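Local coordinates for pili retraction protein PilT (Thermus thermophilus, PDB 5FL3), which probably binds and hydrolyses ATP as a secretion-type motor ATPase of the GSP E family, thought to drive retraction of pili, at residues A[289-295]-A[325-331]. Residue numbers count along the deposited sequence, not the author numbering.
Sequences LALEILI and MRTFDQH
Strand 289-295 keeps a regular beta conformation (phi -91 to -138°, psi 116 to 132°). A290, E292 and L294 form backbone bonds with strand 270-280, so L291, I293 and I295 turn their amides to the extended start of 325-331, which runs antiparallel to the strand at R326. M325 (chi1 m, chi2 t) lays its thioether along the strand: SD accepts a weak hydrogen bond from I295 N (3.4 Å) and lies 3.8 Å from L294 CD1. R326, more stretched (177/151°), makes the single bridge, a hydrogen-bonded pair with I293: I293 N to R326 O is 3.1 Å, R326 N to I293 O a weak 3.4 Å. The R326 side chain (chi1 p) reaches back to the strand, and R326 NE donates to L291 O (2.9 Å, N-H...O angle 169°), with I293 CD1 over one guanidinium face. The segment thus covers the edge of the mixed P-loop NTPase sheet, whose outermost strand within this chain, 287-295, also brings L289 into contact with bound ADP. T327 N-caps helix 328-337 in a capping box with Q330: Q330 N to T327 OG1 is 3.1 Å, T327 N to Q330 OE1 2.8 Å. F328 N donates to E292 OE1 (2.8 Å), while A290 CB lies over one face of the F328 ring, 4.2 Å from F328 CZ. One turn on, H331 (chi1 t) points toward the strand, and its ND1 accepts from L291 N at 3.1 Å.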
ATOM      1  N   LEU A 289      -1.181 -12.855   3.836  1.00 38.47           N
ATOM      2  CA  LEU A 289      -2.206 -11.852   3.617  1.00 35.40           C
ATOM      3  C   LEU A 289      -3.605 -12.376   3.936  1.00 39.13           C
ATOM      4  O   LEU A 289      -4.048 -13.403   3.415  1.00 41.64           O
ATOM      5  CB  LEU A 289      -2.146 -11.338   2.172  1.00 35.24           C
ATOM      6  CG  LEU A 289      -3.167 -10.275   1.731  1.00 34.37           C
ATOM      7  CD1 LEU A 289      -3.084  -9.017   2.576  1.00 34.14           C
ATOM      8  CD2 LEU A 289      -2.973  -9.919   0.263  1.00 37.52           C
ATOM      9  N   ALA A 290      -4.284 -11.658   4.818  1.00 35.73           N
ATOM     10  CA  ALA A 290      -5.704 -11.831   5.046  1.00 38.51           C
ATOM     11  C   ALA A 290      -6.395 -10.801   4.179  1.00 42.12           C
ATOM     12  O   ALA A 290      -6.085  -9.614   4.277  1.00 40.85           O
ATOM     13  CB  ALA A 290      -6.053 -11.639   6.505  1.00 37.47           C
ATOM     14  N   LEU A 291      -7.334 -11.245   3.349  1.00 41.42           N
ATOM     15  CA  LEU A 291      -7.875 -10.398   2.294  1.00 42.44           C
ATOM     16  C   LEU A 291      -9.388 -10.532   2.173  1.00 44.75           C
ATOM     17  O   LEU A 291      -9.925 -11.652   2.082  1.00 42.00           O
ATOM     18  CB  LEU A 291      -7.194 -10.739   0.970  1.00 38.90           C
ATOM     19  CG  LEU A 291      -7.748 -10.052  -0.263  1.00 41.73           C
ATOM     20  CD1 LEU A 291      -7.606  -8.538  -0.130  1.00 42.01           C
ATOM     21  CD2 LEU A 291      -7.035 -10.545  -1.502  1.00 41.69           C
ATOM     22  N   GLU A 292     -10.066  -9.386   2.230  1.00 41.17           N
ATOM     23  CA  GLU A 292     -11.508  -9.306   1.996  1.00 43.29           C
ATOM     24  C   GLU A 292     -11.766  -8.613   0.655  1.00 42.03           C
ATOM     25  O   GLU A 292     -11.196  -7.551   0.394  1.00 36.51           O
ATOM     26  CB  GLU A 292     -12.200  -8.560   3.124  1.00 37.09           C
ATOM     27  CG  GLU A 292     -13.661  -8.303   2.906  1.00 39.15           C
ATOM     28  CD  GLU A 292     -14.294  -7.715   4.149  1.00 46.21           C
ATOM     29  OE1 GLU A 292     -14.151  -8.345   5.213  1.00 51.84           O
ATOM     30  OE2 GLU A 292     -14.923  -6.633   4.080  1.00 48.10           O
ATOM     31  N   ILE A 293     -12.624  -9.211  -0.175  1.00 39.74           N
ATOM     32  CA  ILE A 293     -12.932  -8.690  -1.510  1.00 38.18           C
ATOM     33  C   ILE A 293     -14.398  -8.325  -1.679  1.00 43.82           C
ATOM     34  O   ILE A 293     -15.269  -9.192  -1.614  1.00 43.60           O
ATOM     35  CB  ILE A 293     -12.558  -9.708  -2.600  1.00 40.17           C
ATOM     36  CG1 ILE A 293     -11.109 -10.162  -2.409  1.00 41.69           C
ATOM     37  CG2 ILE A 293     -12.761  -9.148  -3.987  1.00 40.25           C
ATOM     38  CD1 ILE A 293     -10.673 -11.241  -3.359  1.00 43.93           C
ATOM     39  N   LEU A 294     -14.664  -7.034  -1.893  1.00 42.99           N
ATOM     40  CA  LEU A 294     -15.975  -6.589  -2.353  1.00 39.25           C
ATOM     41  C   LEU A 294     -15.913  -6.250  -3.830  1.00 39.89           C
ATOM     42  O   LEU A 294     -15.177  -5.359  -4.231  1.00 45.90           O
ATOM     43  CB  LEU A 294     -16.460  -5.380  -1.557  1.00 41.08           C
ATOM     44  CG  LEU A 294     -17.737  -4.725  -2.088  1.00 41.60           C
ATOM     45  CD1 LEU A 294     -18.819  -5.768  -2.230  1.00 49.39           C
ATOM     46  CD2 LEU A 294     -18.218  -3.613  -1.185  1.00 41.48           C
ATOM     47  N   ILE A 295     -16.657  -6.972  -4.653  1.00 41.93           N
ATOM     48  CA  ILE A 295     -16.722  -6.641  -6.068  1.00 40.76           C
ATOM     49  C   ILE A 295     -18.040  -5.951  -6.351  1.00 45.40           C
ATOM     50  O   ILE A 295     -19.100  -6.434  -5.959  1.00 48.21           O
ATOM     51  CB  ILE A 295     -16.576  -7.870  -6.959  1.00 43.15           C
ATOM     52  CG1 ILE A 295     -15.212  -8.524  -6.741  1.00 42.74           C
ATOM     53  CG2 ILE A 295     -16.723  -7.481  -8.414  1.00 41.71           C
ATOM     54  CD1 ILE A 295     -14.075  -7.766  -7.332  1.00 37.64           C
ATOM     55  N   MET A 325     -15.838 -12.884  -4.293  1.00 47.97           N
ATOM     56  CA  MET A 325     -15.833 -12.165  -3.032  1.00 47.98           C
ATOM     57  C   MET A 325     -15.646 -13.103  -1.845  1.00 49.70           C
ATOM     58  O   MET A 325     -15.673 -14.328  -2.001  1.00 51.17           O
ATOM     59  CB  MET A 325     -17.136 -11.368  -2.873  1.00 47.55           C
ATOM     60  CG  MET A 325     -17.321 -10.251  -3.906  1.00 43.29           C
ATOM     61  SD  MET A 325     -18.859  -9.339  -3.652  1.00 48.50           S
ATOM     62  CE  MET A 325     -19.794  -9.879  -5.076  1.00 51.77           C
ATOM     63  N   ARG A 326     -15.469 -12.502  -0.670  1.00 49.59           N
ATOM     64  CA  ARG A 326     -15.282 -13.199   0.603  1.00 49.61           C
ATOM     65  C   ARG A 326     -15.038 -12.139   1.675  1.00 49.65           C
ATOM     66  O   ARG A 326     -14.512 -11.061   1.376  1.00 46.77           O
ATOM     67  CB  ARG A 326     -14.098 -14.159   0.548  1.00 46.22           C
ATOM     68  CG  ARG A 326     -12.788 -13.425   0.522  1.00 47.40           C
ATOM     69  CD  ARG A 326     -11.807 -14.008  -0.430  1.00 46.21           C
ATOM     70  NE  ARG A 326     -10.472 -13.547  -0.101  1.00 44.44           N
ATOM     71  CZ  ARG A 326      -9.371 -14.015  -0.666  1.00 48.08           C
ATOM     72  NH1 ARG A 326      -9.461 -14.965  -1.589  1.00 51.64           N
ATOM     73  NH2 ARG A 326      -8.183 -13.543  -0.299  1.00 47.82           N
ATOM     74  N   THR A 327     -15.414 -12.433   2.913  1.00 49.53           N
ATOM     75  CA  THR A 327     -15.158 -11.516   4.015  1.00 46.18           C
ATOM     76  C   THR A 327     -13.819 -11.849   4.654  1.00 48.06           C
ATOM     77  O   THR A 327     -13.226 -12.893   4.351  1.00 49.08           O
ATOM     78  CB  THR A 327     -16.263 -11.581   5.085  1.00 49.34           C
ATOM     79  OG1 THR A 327     -16.329 -12.902   5.628  1.00 49.59           O
ATOM     80  CG2 THR A 327     -17.599 -11.224   4.490  1.00 51.36           C
ATOM     81  N   PHE A 328     -13.337 -10.968   5.526  1.00 46.17           N
ATOM     82  CA  PHE A 328     -12.165 -11.299   6.324  1.00 53.60           C
ATOM     83  C   PHE A 328     -12.375 -12.573   7.127  1.00 51.15           C
ATOM     84  O   PHE A 328     -11.503 -13.445   7.129  1.00 47.90           O
ATOM     85  CB  PHE A 328     -11.792 -10.172   7.281  1.00 51.19           C
ATOM     86  CG  PHE A 328     -10.561  -9.444   6.882  1.00 53.09           C
ATOM     87  CD1 PHE A 328     -10.162  -9.422   5.560  1.00 57.02           C
ATOM     88  CD2 PHE A 328      -9.769  -8.825   7.825  1.00 61.37           C
ATOM     89  CE1 PHE A 328      -9.031  -8.763   5.170  1.00 55.77           C
ATOM     90  CE2 PHE A 328      -8.624  -8.169   7.430  1.00 60.36           C
ATOM     91  CZ  PHE A 328      -8.252  -8.112   6.113  1.00 52.53           C
ATOM     92  N   ASP A 329     -13.518 -12.668   7.810  1.00 51.38           N
ATOM     93  CA  ASP A 329     -13.762 -13.784   8.708  1.00 48.71           C
ATOM     94  C   ASP A 329     -13.809 -15.068   7.904  1.00 52.20           C
ATOM     95  O   ASP A 329     -13.427 -16.123   8.405  1.00 52.38           O
ATOM     96  CB  ASP A 329     -15.050 -13.590   9.509  1.00 53.77           C
ATOM     97  CG  ASP A 329     -14.938 -12.469  10.536  1.00 57.19           C
ATOM     98  OD1 ASP A 329     -13.801 -11.984  10.736  1.00 51.06           O
ATOM     99  OD2 ASP A 329     -15.978 -12.104  11.151  1.00 58.32           O
ATOM    100  N   GLN A 330     -14.240 -14.978   6.646  1.00 51.21           N
ATOM    101  CA  GLN A 330     -14.209 -16.140   5.753  1.00 49.37           C
ATOM    102  C   GLN A 330     -12.791 -16.523   5.362  1.00 46.62           C
ATOM    103  O   GLN A 330     -12.436 -17.691   5.387  1.00 51.53           O
ATOM    104  CB  GLN A 330     -15.027 -15.894   4.484  1.00 48.44           C
ATOM    105  CG  GLN A 330     -16.524 -16.042   4.654  1.00 48.19           C
ATOM    106  CD  GLN A 330     -17.272 -15.691   3.388  1.00 55.72           C
ATOM    107  OE1 GLN A 330     -17.097 -14.607   2.835  1.00 56.37           O
ATOM    108  NE2 GLN A 330     -18.103 -16.610   2.911  1.00 55.83           N
ATOM    109  N   HIS A 331     -11.973 -15.549   4.998  1.00 49.69           N
ATOM    110  CA  HIS A 331     -10.635 -15.883   4.536  1.00 49.14           C
ATOM    111  C   HIS A 331      -9.791 -16.397   5.690  1.00 48.54           C
ATOM    112  O   HIS A 331      -8.886 -17.200   5.474  1.00 50.90           O
ATOM    113  CB  HIS A 331      -9.960 -14.681   3.871  1.00 44.56           C
ATOM    114  CG  HIS A 331      -8.700 -15.029   3.141  1.00 46.32           C
ATOM    115  ND1 HIS A 331      -7.536 -14.298   3.267  1.00 45.46           N
ATOM    116  CD2 HIS A 331      -8.415 -16.036   2.280  1.00 50.66           C
ATOM    117  CE1 HIS A 331      -6.593 -14.840   2.518  1.00 47.33           C
ATOM    118  NE2 HIS A 331      -7.100 -15.896   1.906  1.00 47.54           N
TER